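Local structure of Mgp-operon protein 3 (Mycoplasma pneumoniae, 6RJ1) at residues Leu28-Ala33 with Leu116-Ala121; Thr174-Leu179 with Ser761-Gln766; Gly561-Thr566 with Ala648-Leu653; Lys592-Asn597 with Asn682-Pro687. The protein belongs to the adhesion machinery of a human pathogen and probably contributes, through its large extracellular region, to attachment of the bacterium to host cells. One frame throughout, in Å; residues are numbered along the deposited sequence. Where two conformers were deposited one is given.

Overall arrangement
The four contacts sample a chain richer in strand than in helix at well-separated points. Contact 1 comes first along the chain and joins a small N-terminal antiparallel sheet, and the helical turn after it, to a larger mixed sheet; its centre lies about 45 Å from that of contact 2 and about 52 Å from that of contact 4, both across the chain's centre. Contact 2 joins segments nearly six hundred residues apart, and contacts 3 and 4 are nested within the loop it closes, their centres each about 28 Å from its own. Along the chain, contacts 3 and 4 interleave, with centres about 32 Å apart, in a range assigned to the MgpC adhesin family. Early and late parts of the chain are thus folded together into one body.

Contact 1: residues Leu28-Ala33 with Leu116-Ala121; sequences LDVVRA and LIFKAA
The phenyl ring of F118 takes the methyl CD2 of L28 over one face, while its edge meets the carbonyl O of V30 in the ring plane and CB of A33 close to it. The motif is a short N-capped helix packed on a beta-sheet: strand 28-29, an outer strand of a three-stranded antiparallel sheet, runs straight into helix 30-33, which rests on strand 114-121 of a separate mixed sheet. L28 CD2 stands 4.1 Å from the centroid of the F118 ring. It is just 11° off the ring normal, a well-centred CH-pi contact between two side chains that meet tip to tip. The L28 torsion contributes, since CG lies anti to the backbone N (chi1 165°), and from there the two methyls reach the ring. At the rim, A33 CB sits 3.9 Å from F118 CE2. V30 O lies equally near F118 CZ, at 3.9 Å. Beside the ring, CG1 of V30 packs on CD1 of L116. V30 also touches A55 and V57 of strand 52-59, next to strand 114-121 in its sheet. The helix turn that presents V30 and A33 is capped by D29, at the N-cap position. D29 OD1 accepts from the backbone N of R32 at 3.3 Å, and that nitrogen approaches from above the carboxylate plane.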
loop_
_atom_site.group_PDB
_atom_site.type_symbol
_atom_site.label_atom_id
_atom_site.label_comp_id
_atom_site.label_asym_id
_atom_site.label_seq_id
_atom_site.Cartn_x
_atom_site.Cartn_y
_atom_site.Cartn_z
ATOM N N LEU A 28 5.011 14.523 -27.806
ATOM C CA LEU A 28 5.004 13.131 -28.228
ATOM C C LEU A 28 3.770 12.389 -27.697
ATOM O O LEU A 28 3.620 12.265 -26.482
ATOM C CB LEU A 28 6.323 12.470 -27.760
ATOM C CG LEU A 28 6.427 10.938 -27.774
ATOM C CD1 LEU A 28 6.919 10.428 -29.109
ATOM C CD2 LEU A 28 7.320 10.455 -26.656
ATOM N N ASP A 29 2.899 11.882 -28.609
ATOM C CA ASP A 29 1.742 11.071 -28.226
ATOM C C ASP A 29 2.266 9.655 -28.122
ATOM O O ASP A 29 2.379 8.944 -29.124
ATOM C CB ASP A 29 0.573 11.161 -29.225
ATOM C CG ASP A 29 -0.724 10.474 -28.777
ATOM O OD1 ASP A 29 -0.651 9.475 -28.009
ATOM O OD2 ASP A 29 -1.806 10.929 -29.196
ATOM N N VAL A 30 2.636 9.283 -26.898
ATOM C CA VAL A 30 3.239 8.018 -26.504
ATOM C C VAL A 30 2.470 6.797 -27.065
ATOM O O VAL A 30 3.099 5.888 -27.614
ATOM C CB VAL A 30 3.401 8.015 -24.961
ATOM C CG1 VAL A 30 3.656 6.630 -24.401
ATOM C CG2 VAL A 30 4.508 8.971 -24.530
ATOM N N VAL A 31 1.125 6.814 -26.987
ATOM C CA VAL A 31 0.253 5.729 -27.452
ATOM C C VAL A 31 0.249 5.632 -29.000
ATOM O O VAL A 31 0.443 4.529 -29.531
ATOM C CB VAL A 31 -1.163 5.832 -26.817
ATOM C CG1 VAL A 31 -2.149 4.850 -27.444
ATOM C CG2 VAL A 31 -1.090 5.614 -25.314
ATOM N N ARG A 32 0.045 6.763 -29.700
ATOM C CA ARG A 32 0.050 6.834 -31.165
ATOM C C ARG A 32 1.422 6.439 -31.735
ATOM O O ARG A 32 1.480 5.650 -32.682
ATOM C CB ARG A 32 -0.329 8.249 -31.639
ATOM C CG ARG A 32 -1.654 8.325 -32.386
ATOM C CD ARG A 32 -2.729 9.009 -31.563
ATOM N NE ARG A 32 -3.974 9.173 -32.313
ATOM C CZ ARG A 32 -4.995 9.933 -31.928
ATOM N NH1 ARG A 32 -4.925 10.634 -30.803
ATOM N NH2 ARG A 32 -6.086 10.017 -32.678
ATOM N N ALA A 33 2.518 6.975 -31.140
ATOM C CA ALA A 33 3.911 6.732 -31.564
ATOM C C ALA A 33 4.351 5.285 -31.397
ATOM O O ALA A 33 5.160 4.808 -32.193
ATOM C CB ALA A 33 4.865 7.652 -30.818
ATOM N N LEU A 116 7.411 1.197 -22.789
ATOM C CA LEU A 116 7.844 1.705 -24.090
ATOM C C LEU A 116 9.182 2.401 -23.973
ATOM O O LEU A 116 9.391 3.178 -23.038
ATOM C CB LEU A 116 6.806 2.665 -24.696
ATOM C CG LEU A 116 5.334 2.311 -24.528
ATOM C CD1 LEU A 116 4.475 3.460 -24.913
ATOM C CD2 LEU A 116 4.953 1.102 -25.340
ATOM N N ILE A 117 10.083 2.128 -24.925
ATOM C CA ILE A 117 11.415 2.718 -24.978
ATOM C C ILE A 117 11.489 3.635 -26.197
ATOM O O ILE A 117 11.139 3.232 -27.315
ATOM C CB ILE A 117 12.527 1.626 -25.000
ATOM C CG1 ILE A 117 12.344 0.562 -23.878
ATOM C CG2 ILE A 117 13.940 2.230 -24.987
ATOM C CD1 ILE A 117 12.386 1.040 -22.375
ATOM N N PHE A 118 11.945 4.874 -25.965
ATOM C CA PHE A 118 12.103 5.897 -26.989
ATOM C C PHE A 118 13.536 6.391 -26.999
ATOM O O PHE A 118 14.178 6.449 -25.951
ATOM C CB PHE A 118 11.154 7.076 -26.722
ATOM C CG PHE A 118 9.686 6.772 -26.889
ATOM C CD1 PHE A 118 8.932 6.288 -25.822
ATOM C CD2 PHE A 118 9.043 7.005 -28.103
ATOM C CE1 PHE A 118 7.569 6.021 -25.975
ATOM C CE2 PHE A 118 7.677 6.741 -28.255
ATOM C CZ PHE A 118 6.949 6.252 -27.190
ATOM N N LYS A 119 14.036 6.742 -28.183
ATOM C CA LYS A 119 15.380 7.286 -28.362
ATOM C C LYS A 119 15.255 8.741 -28.773
ATOM O O LYS A 119 14.318 9.082 -29.504
ATOM C CB LYS A 119 16.214 6.475 -29.375
ATOM C CG LYS A 119 15.798 6.520 -30.848
ATOM C CD LYS A 119 16.882 5.905 -31.734
ATOM C CE LYS A 119 16.373 5.564 -33.113
ATOM N NZ LYS A 119 15.482 4.360 -33.115
ATOM N N ALA A 120 16.179 9.592 -28.317
ATOM C CA ALA A 120 16.153 11.008 -28.662
ATOM C C ALA A 120 16.444 11.222 -30.140
ATOM O O ALA A 120 17.189 10.449 -30.743
ATOM C CB ALA A 120 17.141 11.776 -27.809
ATOM N N ALA A 121 15.787 12.218 -30.732
ATOM C CA ALA A 121 15.931 12.590 -32.135
ATOM C C ALA A 121 16.091 14.125 -32.239
ATOM O O ALA A 121 15.778 14.816 -31.263
ATOM C CB ALA A 121 14.720 12.114 -32.918
#

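Contact 2: residues Thr174-Leu179 with Ser761-Gln766; sequences TPNAGL and STLESQ
This is a partly buried docking of a helical turn on an irregular loop, in which N176 reaches L763 and A177 lies against S761. The turn 176-179 is only weakly bonded, and the loop belongs to the long excursion between strands 723-732 and 779-786. The polar link is made by the carboxamide of N176, whose ND2 donates to the main-chain O of L763 at 3.2 Å. With an angle of 154° at the hydrogen it is a weak bond. CG of N176 is anti to its own carbonyl carbon (chi1 -82°), on the loop side, and ND2 extends from it to the loop. Around ND2 the surroundings are partly apolar: CD2 of L763 is 3.8 Å from it. CB of S765 touches the same nitrogen, also at 3.8 Å. The other end of the amide is engaged too, since OD1 of N176 accepts from the backbone N of S774, farther along the same excursion. At the next residue the two backbones come close, with CA of A177 3.9 Å from CA of S761. Both partners are held from outside: A177 pairs through its backbone with S244, and OG of S761 bonds to D664. A side-chain amide that binds two main-chain sites with its two ends is a familiar means of fixing loops without regular structure, and here it joins parts of the excursion to an early helical turn.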
loop_
_atom_site.group_PDB
_atom_site.type_symbol
_atom_site.label_atom_id
_atom_site.label_comp_id
_atom_site.label_asym_id
_atom_site.label_seq_id
_atom_site.Cartn_x
_atom_site.Cartn_y
_atom_site.Cartn_z
ATOM N N THR A 174 -14.901 6.030 1.667
ATOM C CA THR A 174 -15.158 4.918 2.578
ATOM C C THR A 174 -15.175 5.476 4.006
ATOM O O THR A 174 -14.141 5.972 4.466
ATOM C CB THR A 174 -14.118 3.788 2.387
ATOM O OG1 THR A 174 -14.133 3.340 1.029
ATOM C CG2 THR A 174 -14.349 2.605 3.331
ATOM N N PRO A 175 -16.334 5.449 4.704
ATOM C CA PRO A 175 -16.361 5.979 6.077
ATOM C C PRO A 175 -15.809 4.985 7.099
ATOM O O PRO A 175 -15.733 3.790 6.815
ATOM C CB PRO A 175 -17.844 6.284 6.307
ATOM C CG PRO A 175 -18.581 5.362 5.405
ATOM C CD PRO A 175 -17.650 4.903 4.309
ATOM N N ASN A 176 -15.435 5.480 8.292
ATOM C CA ASN A 176 -14.915 4.681 9.413
ATOM C C ASN A 176 -15.803 3.469 9.757
ATOM O O ASN A 176 -15.270 2.373 9.909
ATOM C CB ASN A 176 -14.685 5.566 10.658
ATOM C CG ASN A 176 -13.384 6.332 10.666
ATOM O OD1 ASN A 176 -12.379 5.956 10.035
ATOM N ND2 ASN A 176 -13.366 7.414 11.418
ATOM N N ALA A 177 -17.149 3.653 9.838
ATOM C CA ALA A 177 -18.107 2.576 10.122
ATOM C C ALA A 177 -18.140 1.526 8.998
ATOM O O ALA A 177 -18.418 0.349 9.255
ATOM C CB ALA A 177 -19.492 3.145 10.352
ATOM N N GLY A 178 -17.826 1.962 7.777
ATOM C CA GLY A 178 -17.720 1.097 6.611
ATOM C C GLY A 178 -16.576 0.116 6.779
ATOM O O GLY A 178 -16.670 -1.007 6.302
ATOM N N LEU A 179 -15.491 0.510 7.480
ATOM C CA LEU A 179 -14.355 -0.378 7.739
ATOM C C LEU A 179 -14.620 -1.346 8.907
ATOM O O LEU A 179 -14.001 -2.413 8.966
ATOM C CB LEU A 179 -13.070 0.430 8.007
ATOM C CG LEU A 179 -12.216 0.937 6.826
ATOM C CD1 LEU A 179 -12.409 0.120 5.537
ATOM C CD2 LEU A 179 -12.400 2.395 6.605
ATOM N N SER A 761 -16.666 1.820 14.436
ATOM C CA SER A 761 -17.963 2.348 14.029
ATOM C C SER A 761 -18.336 3.660 14.722
ATOM O O SER A 761 -19.042 4.461 14.115
ATOM C CB SER A 761 -19.057 1.299 14.197
ATOM O OG SER A 761 -19.106 0.810 15.526
ATOM N N THR A 762 -17.844 3.903 15.961
ATOM C CA THR A 762 -18.160 5.141 16.702
ATOM C C THR A 762 -17.091 6.242 16.512
ATOM O O THR A 762 -17.343 7.395 16.874
ATOM C CB THR A 762 -18.468 4.865 18.177
ATOM O OG1 THR A 762 -17.302 4.364 18.827
ATOM C CG2 THR A 762 -19.636 3.908 18.357
ATOM N N LEU A 763 -15.930 5.891 15.906
ATOM C CA LEU A 763 -14.834 6.813 15.602
ATOM C C LEU A 763 -15.295 7.818 14.543
ATOM O O LEU A 763 -15.844 7.423 13.505
ATOM C CB LEU A 763 -13.587 6.045 15.121
ATOM C CG LEU A 763 -12.254 6.808 15.122
ATOM C CD1 LEU A 763 -11.688 6.943 16.529
ATOM C CD2 LEU A 763 -11.242 6.126 14.229
ATOM N N GLU A 764 -15.111 9.119 14.851
ATOM C CA GLU A 764 -15.497 10.271 14.031
ATOM C C GLU A 764 -14.267 10.857 13.340
ATOM O O GLU A 764 -13.311 11.252 14.015
ATOM C CB GLU A 764 -16.153 11.361 14.906
ATOM C CG GLU A 764 -17.462 10.968 15.576
ATOM C CD GLU A 764 -17.946 11.916 16.664
ATOM O OE1 GLU A 764 -18.471 11.420 17.687
ATOM O OE2 GLU A 764 -17.801 13.152 16.502
ATOM N N SER A 765 -14.298 10.946 12.007
ATOM C CA SER A 765 -13.180 11.515 11.262
ATOM C C SER A 765 -13.295 13.024 11.128
ATOM O O SER A 765 -14.359 13.534 10.761
ATOM C CB SER A 765 -13.065 10.877 9.883
ATOM O OG SER A 765 -12.138 11.579 9.068
ATOM N N GLN A 766 -12.182 13.731 11.396
ATOM C CA GLN A 766 -12.065 15.179 11.221
ATOM C C GLN A 766 -10.916 15.510 10.239
ATOM O O GLN A 766 -10.498 16.667 10.123
ATOM C CB GLN A 766 -11.974 15.931 12.569
ATOM C CG GLN A 766 -10.655 15.766 13.322
ATOM C CD GLN A 766 -10.617 16.462 14.662
ATOM O OE1 GLN A 766 -11.592 17.069 15.123
ATOM N NE2 GLN A 766 -9.481 16.366 15.334
#

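Contact 3: residues Gly561-Thr566 with Ala648-Leu653; sequences GYDMTT and AKIASL
Y562 and A651 meet on one face of an antiparallel pair of strands, while D563 and I650 cross obliquely on the other. The tyrosine CG occupies the crowded position between its backbone N and carbonyl carbon (chi1 83°), and the ring comes over the neighbouring strand. CE1 and CZ of the ring pack on A651 CB, neither squarely over a face nor at an edge. CD1 of Y562 lies 3.9 Å from CB of L653, and S652 O sits at the ring's edge, near its plane. Outside the pair, Y562 OH bonds to the main-chain O of D163. M564 closes this side, its CG 3.7 Å from CB of A651. Its chain bends at chi2 and chi3, keeping SD beside the same A651 methyl before CE turns off. On the opposite face CG2 of I650 rests 3.7 Å from CA of G561, which has no side chain of its own. CD1 of I650 reaches the carboxylate of D563, 3.6 Å from OD1, while OD2 bonds to T572. OD1 also receives the backbone N of T565 weakly, an Asx turn where the strand gives way to loop. The backbones carry the pairing: Y562 and A651 exchange N-H...O bonds in both directions, each 3.0 Å, and N of M564 adds one to O of K649 at 2.9 Å. With strand 165-167 parallel on its far side, strand 650-654 lies between two neighbours, the pattern of an interior strand in a mixed beta-sheet.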
loop_
_atom_site.group_PDB
_atom_site.type_symbol
_atom_site.label_atom_id
_atom_site.label_comp_id
_atom_site.label_asym_id
_atom_site.label_seq_id
_atom_site.Cartn_x
_atom_site.Cartn_y
_atom_site.Cartn_z
ATOM N N GLY A 561 -5.692 -15.124 7.712
ATOM C CA GLY A 561 -6.374 -16.369 7.413
ATOM C C GLY A 561 -7.872 -16.263 7.619
ATOM O O GLY A 561 -8.352 -15.315 8.238
ATOM N N TYR A 562 -8.627 -17.233 7.086
ATOM C CA TYR A 562 -10.079 -17.301 7.254
ATOM C C TYR A 562 -10.538 -18.756 7.262
ATOM O O TYR A 562 -9.977 -19.578 6.534
ATOM C CB TYR A 562 -10.830 -16.405 6.250
ATOM C CG TYR A 562 -11.066 -16.986 4.873
ATOM C CD1 TYR A 562 -10.174 -16.745 3.833
ATOM C CD2 TYR A 562 -12.242 -17.667 4.578
ATOM C CE1 TYR A 562 -10.413 -17.230 2.549
ATOM C CE2 TYR A 562 -12.479 -18.181 3.310
ATOM C CZ TYR A 562 -11.557 -17.969 2.297
ATOM O OH TYR A 562 -11.807 -18.460 1.037
ATOM N N ASP A 563 -11.517 -19.085 8.118
ATOM C CA ASP A 563 -12.012 -20.458 8.240
ATOM C C ASP A 563 -12.939 -20.850 7.102
ATOM O O ASP A 563 -13.965 -20.205 6.889
ATOM C CB ASP A 563 -12.679 -20.697 9.608
ATOM C CG ASP A 563 -12.631 -22.125 10.126
ATOM O OD1 ASP A 563 -12.297 -23.043 9.334
ATOM O OD2 ASP A 563 -12.944 -22.330 11.317
ATOM N N MET A 564 -12.565 -21.926 6.387
ATOM C CA MET A 564 -13.273 -22.519 5.246
ATOM C C MET A 564 -14.404 -23.464 5.680
ATOM O O MET A 564 -15.134 -23.961 4.821
ATOM C CB MET A 564 -12.280 -23.326 4.390
ATOM C CG MET A 564 -11.290 -22.497 3.606
ATOM S SD MET A 564 -11.984 -21.623 2.192
ATOM C CE MET A 564 -12.741 -22.948 1.306
ATOM N N THR A 565 -14.531 -23.736 6.996
ATOM C CA THR A 565 -15.509 -24.671 7.562
ATOM C C THR A 565 -16.962 -24.423 7.101
ATOM O O THR A 565 -17.383 -23.284 6.861
ATOM C CB THR A 565 -15.400 -24.752 9.098
ATOM O OG1 THR A 565 -16.147 -25.880 9.550
ATOM C CG2 THR A 565 -15.868 -23.475 9.817
ATOM N N THR A 566 -17.694 -25.533 6.969
ATOM C CA THR A 566 -19.096 -25.642 6.572
ATOM C C THR A 566 -19.945 -25.798 7.850
ATOM O O THR A 566 -21.172 -25.639 7.802
ATOM C CB THR A 566 -19.215 -26.810 5.560
ATOM O OG1 THR A 566 -18.427 -26.474 4.414
ATOM C CG2 THR A 566 -20.651 -27.104 5.123
ATOM N N ALA A 648 -8.205 -28.860 10.332
ATOM C CA ALA A 648 -8.390 -27.423 10.093
ATOM C C ALA A 648 -8.195 -27.029 8.633
ATOM O O ALA A 648 -7.316 -27.567 7.962
ATOM C CB ALA A 648 -7.461 -26.619 10.982
ATOM N N LYS A 649 -9.042 -26.094 8.146
ATOM C CA LYS A 649 -9.038 -25.587 6.772
ATOM C C LYS A 649 -9.023 -24.065 6.789
ATOM O O LYS A 649 -10.082 -23.433 6.771
ATOM C CB LYS A 649 -10.262 -26.094 5.991
ATOM C CG LYS A 649 -10.425 -27.605 5.957
ATOM C CD LYS A 649 -11.816 -28.018 5.500
ATOM C CE LYS A 649 -12.294 -29.259 6.204
ATOM N NZ LYS A 649 -11.469 -30.457 5.885
ATOM N N ILE A 650 -7.821 -23.471 6.877
ATOM C CA ILE A 650 -7.639 -22.022 6.902
ATOM C C ILE A 650 -7.066 -21.547 5.557
ATOM O O ILE A 650 -5.997 -21.995 5.159
ATOM C CB ILE A 650 -6.796 -21.549 8.140
ATOM C CG1 ILE A 650 -7.403 -21.981 9.517
ATOM C CG2 ILE A 650 -6.519 -20.046 8.112
ATOM C CD1 ILE A 650 -8.936 -21.970 9.808
ATOM N N ALA A 651 -7.797 -20.663 4.861
ATOM C CA ALA A 651 -7.399 -20.101 3.572
ATOM C C ALA A 651 -6.876 -18.684 3.766
ATOM O O ALA A 651 -6.910 -18.190 4.886
ATOM C CB ALA A 651 -8.580 -20.100 2.631
ATOM N N SER A 652 -6.374 -18.034 2.699
ATOM C CA SER A 652 -5.816 -16.676 2.777
ATOM C C SER A 652 -6.791 -15.591 2.354
ATOM O O SER A 652 -7.594 -15.780 1.434
ATOM C CB SER A 652 -4.526 -16.562 1.969
ATOM O OG SER A 652 -3.415 -17.082 2.678
ATOM N N LEU A 653 -6.674 -14.431 3.007
ATOM C CA LEU A 653 -7.507 -13.267 2.764
ATOM C C LEU A 653 -6.631 -11.995 2.754
ATOM O O LEU A 653 -5.858 -11.776 3.687
ATOM C CB LEU A 653 -8.584 -13.222 3.873
ATOM C CG LEU A 653 -9.520 -12.016 3.954
ATOM C CD1 LEU A 653 -10.887 -12.458 4.412
ATOM C CD2 LEU A 653 -8.981 -10.962 4.914
#

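Contact 4: residues Lys592-Asn597 with Asn682-Pro687; sequences KALVEN and NEERLP
The contact belongs to a helix-on-loop packing in which L594 and V595, in the last turn of helix 591-595, press on E684, L686 and P687 of the loop that leads to strand 693-699. L594 does most of the work and is touched at three levels. Its CB meets the proline ring, with CD of P687 3.9 Å away and CG of P687 little farther. CG of L594 is anti to the carbonyl carbon (chi1 -73°), and beyond it the two methyls part company. CD2 reaches CD2 of L686 at 3.8 Å, the two side chains crossing at about a right angle. CD1 meets the carboxylate of E684 instead, where the nearer oxygen, OE1, is 3.4 Å off; the two side chains approach aslant, and the glutamate chain is extended beyond CG. V595 gives the second, smaller contribution, its CG1 set 4.1 Å from CG of P687, again with the side chains at about a right angle. The loop is positioned from outside the pair: L686 bonds through its backbone to N676, P687 to A583, and P687 also touches Y732 of strand 723-732. R689, two residues past the proline, bonds through NH2 to O of N597, just after the helix, and weakly to O of V595. Chemically, then, the pair itself is joined by van der Waals packing of leucine, valine and proline, and directional bonding comes from neighbours such as R689; across this pair the carboxylate of E684 borders a leucine methyl, a contact without directional bonding.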
loop_
_atom_site.group_PDB
_atom_site.type_symbol
_atom_site.label_atom_id
_atom_site.label_comp_id
_atom_site.label_asym_id
_atom_site.label_seq_id
_atom_site.Cartn_x
_atom_site.Cartn_y
_atom_site.Cartn_z
ATOM N N LYS A 592 14.564 -2.082 19.930
ATOM C CA LYS A 592 14.682 -3.524 19.689
ATOM C C LYS A 592 13.885 -4.378 20.656
ATOM O O LYS A 592 13.253 -5.337 20.218
ATOM C CB LYS A 592 16.139 -3.998 19.626
ATOM C CG LYS A 592 16.298 -5.251 18.754
ATOM C CD LYS A 592 17.756 -5.629 18.495
ATOM C CE LYS A 592 17.964 -6.222 17.118
ATOM N NZ LYS A 592 17.858 -5.196 16.037
ATOM N N ALA A 593 13.886 -4.036 21.952
ATOM C CA ALA A 593 13.133 -4.806 22.939
ATOM C C ALA A 593 11.635 -4.723 22.686
ATOM O O ALA A 593 10.944 -5.737 22.828
ATOM C CB ALA A 593 13.458 -4.334 24.344
ATOM N N LEU A 594 11.145 -3.536 22.275
ATOM C CA LEU A 594 9.731 -3.292 21.981
ATOM C C LEU A 594 9.255 -4.070 20.767
ATOM O O LEU A 594 8.196 -4.689 20.826
ATOM C CB LEU A 594 9.444 -1.796 21.785
ATOM C CG LEU A 594 9.451 -0.903 23.023
ATOM C CD1 LEU A 594 9.466 0.548 22.628
ATOM C CD2 LEU A 594 8.259 -1.165 23.912
ATOM N N VAL A 595 10.035 -4.050 19.674
ATOM C CA VAL A 595 9.668 -4.729 18.429
ATOM C C VAL A 595 9.828 -6.254 18.542
ATOM O O VAL A 595 9.123 -6.992 17.847
ATOM C CB VAL A 595 10.357 -4.146 17.164
ATOM C CG1 VAL A 595 9.952 -2.692 16.955
ATOM C CG2 VAL A 595 11.878 -4.293 17.216
ATOM N N GLU A 596 10.721 -6.725 19.429
ATOM C CA GLU A 596 10.924 -8.157 19.640
ATOM C C GLU A 596 10.028 -8.708 20.761
ATOM O O GLU A 596 10.090 -9.905 21.038
ATOM C CB GLU A 596 12.409 -8.501 19.867
ATOM C CG GLU A 596 13.286 -8.294 18.638
ATOM C CD GLU A 596 14.734 -8.739 18.756
ATOM O OE1 GLU A 596 15.218 -9.417 17.820
ATOM O OE2 GLU A 596 15.390 -8.403 19.770
ATOM N N ASN A 597 9.179 -7.853 21.389
ATOM C CA ASN A 597 8.244 -8.274 22.443
ATOM C C ASN A 597 7.305 -9.349 21.921
ATOM O O ASN A 597 6.792 -9.255 20.816
ATOM C CB ASN A 597 7.477 -7.100 23.033
ATOM C CG ASN A 597 6.617 -7.484 24.209
ATOM O OD1 ASN A 597 5.419 -7.693 24.075
ATOM N ND2 ASN A 597 7.204 -7.576 25.393
ATOM N N ASN A 682 9.135 7.724 31.451
ATOM C CA ASN A 682 9.772 7.809 30.125
ATOM C C ASN A 682 8.795 7.098 29.178
ATOM O O ASN A 682 9.041 5.964 28.751
ATOM C CB ASN A 682 11.183 7.152 30.101
ATOM C CG ASN A 682 11.475 6.165 31.226
ATOM O OD1 ASN A 682 11.896 6.552 32.326
ATOM N ND2 ASN A 682 11.243 4.877 30.966
ATOM N N GLU A 683 7.638 7.746 28.938
ATOM C CA GLU A 683 6.543 7.217 28.135
ATOM C C GLU A 683 6.984 6.863 26.726
ATOM O O GLU A 683 7.513 7.711 26.001
ATOM C CB GLU A 683 5.350 8.187 28.127
ATOM C CG GLU A 683 4.068 7.562 27.611
ATOM C CD GLU A 683 2.868 8.479 27.677
ATOM O OE1 GLU A 683 2.720 9.341 26.777
ATOM O OE2 GLU A 683 2.068 8.325 28.627
ATOM N N GLU A 684 6.795 5.585 26.369
ATOM C CA GLU A 684 7.129 5.031 25.064
ATOM C C GLU A 684 5.899 4.454 24.410
ATOM O O GLU A 684 5.104 3.790 25.078
ATOM C CB GLU A 684 8.230 3.963 25.173
ATOM C CG GLU A 684 9.627 4.521 24.941
ATOM C CD GLU A 684 10.722 3.485 24.771
ATOM O OE1 GLU A 684 11.230 3.334 23.635
ATOM O OE2 GLU A 684 11.074 2.825 25.777
ATOM N N ARG A 685 5.736 4.716 23.101
ATOM C CA ARG A 685 4.626 4.196 22.317
ATOM C C ARG A 685 4.901 2.744 22.017
ATOM O O ARG A 685 5.983 2.405 21.540
ATOM C CB ARG A 685 4.427 4.985 21.018
ATOM C CG ARG A 685 3.112 4.664 20.325
ATOM C CD ARG A 685 2.913 5.463 19.063
ATOM N NE ARG A 685 3.871 5.095 18.019
ATOM C CZ ARG A 685 4.027 5.772 16.885
ATOM N NH1 ARG A 685 4.917 5.372 15.982
ATOM N NH2 ARG A 685 3.289 6.846 16.638
ATOM N N LEU A 686 3.928 1.884 22.338
ATOM C CA LEU A 686 4.013 0.444 22.121
ATOM C C LEU A 686 3.691 0.137 20.661
ATOM O O LEU A 686 2.626 0.518 20.164
ATOM C CB LEU A 686 3.101 -0.317 23.088
ATOM C CG LEU A 686 3.379 -0.110 24.575
ATOM C CD1 LEU A 686 2.238 -0.634 25.410
ATOM C CD2 LEU A 686 4.693 -0.735 24.994
ATOM N N PRO A 687 4.631 -0.483 19.922
ATOM C CA PRO A 687 4.376 -0.710 18.498
ATOM C C PRO A 687 3.593 -1.970 18.168
ATOM O O PRO A 687 3.691 -2.984 18.868
ATOM C CB PRO A 687 5.782 -0.762 17.902
ATOM C CG PRO A 687 6.639 -1.317 19.017
ATOM C CD PRO A 687 5.972 -0.969 20.322
#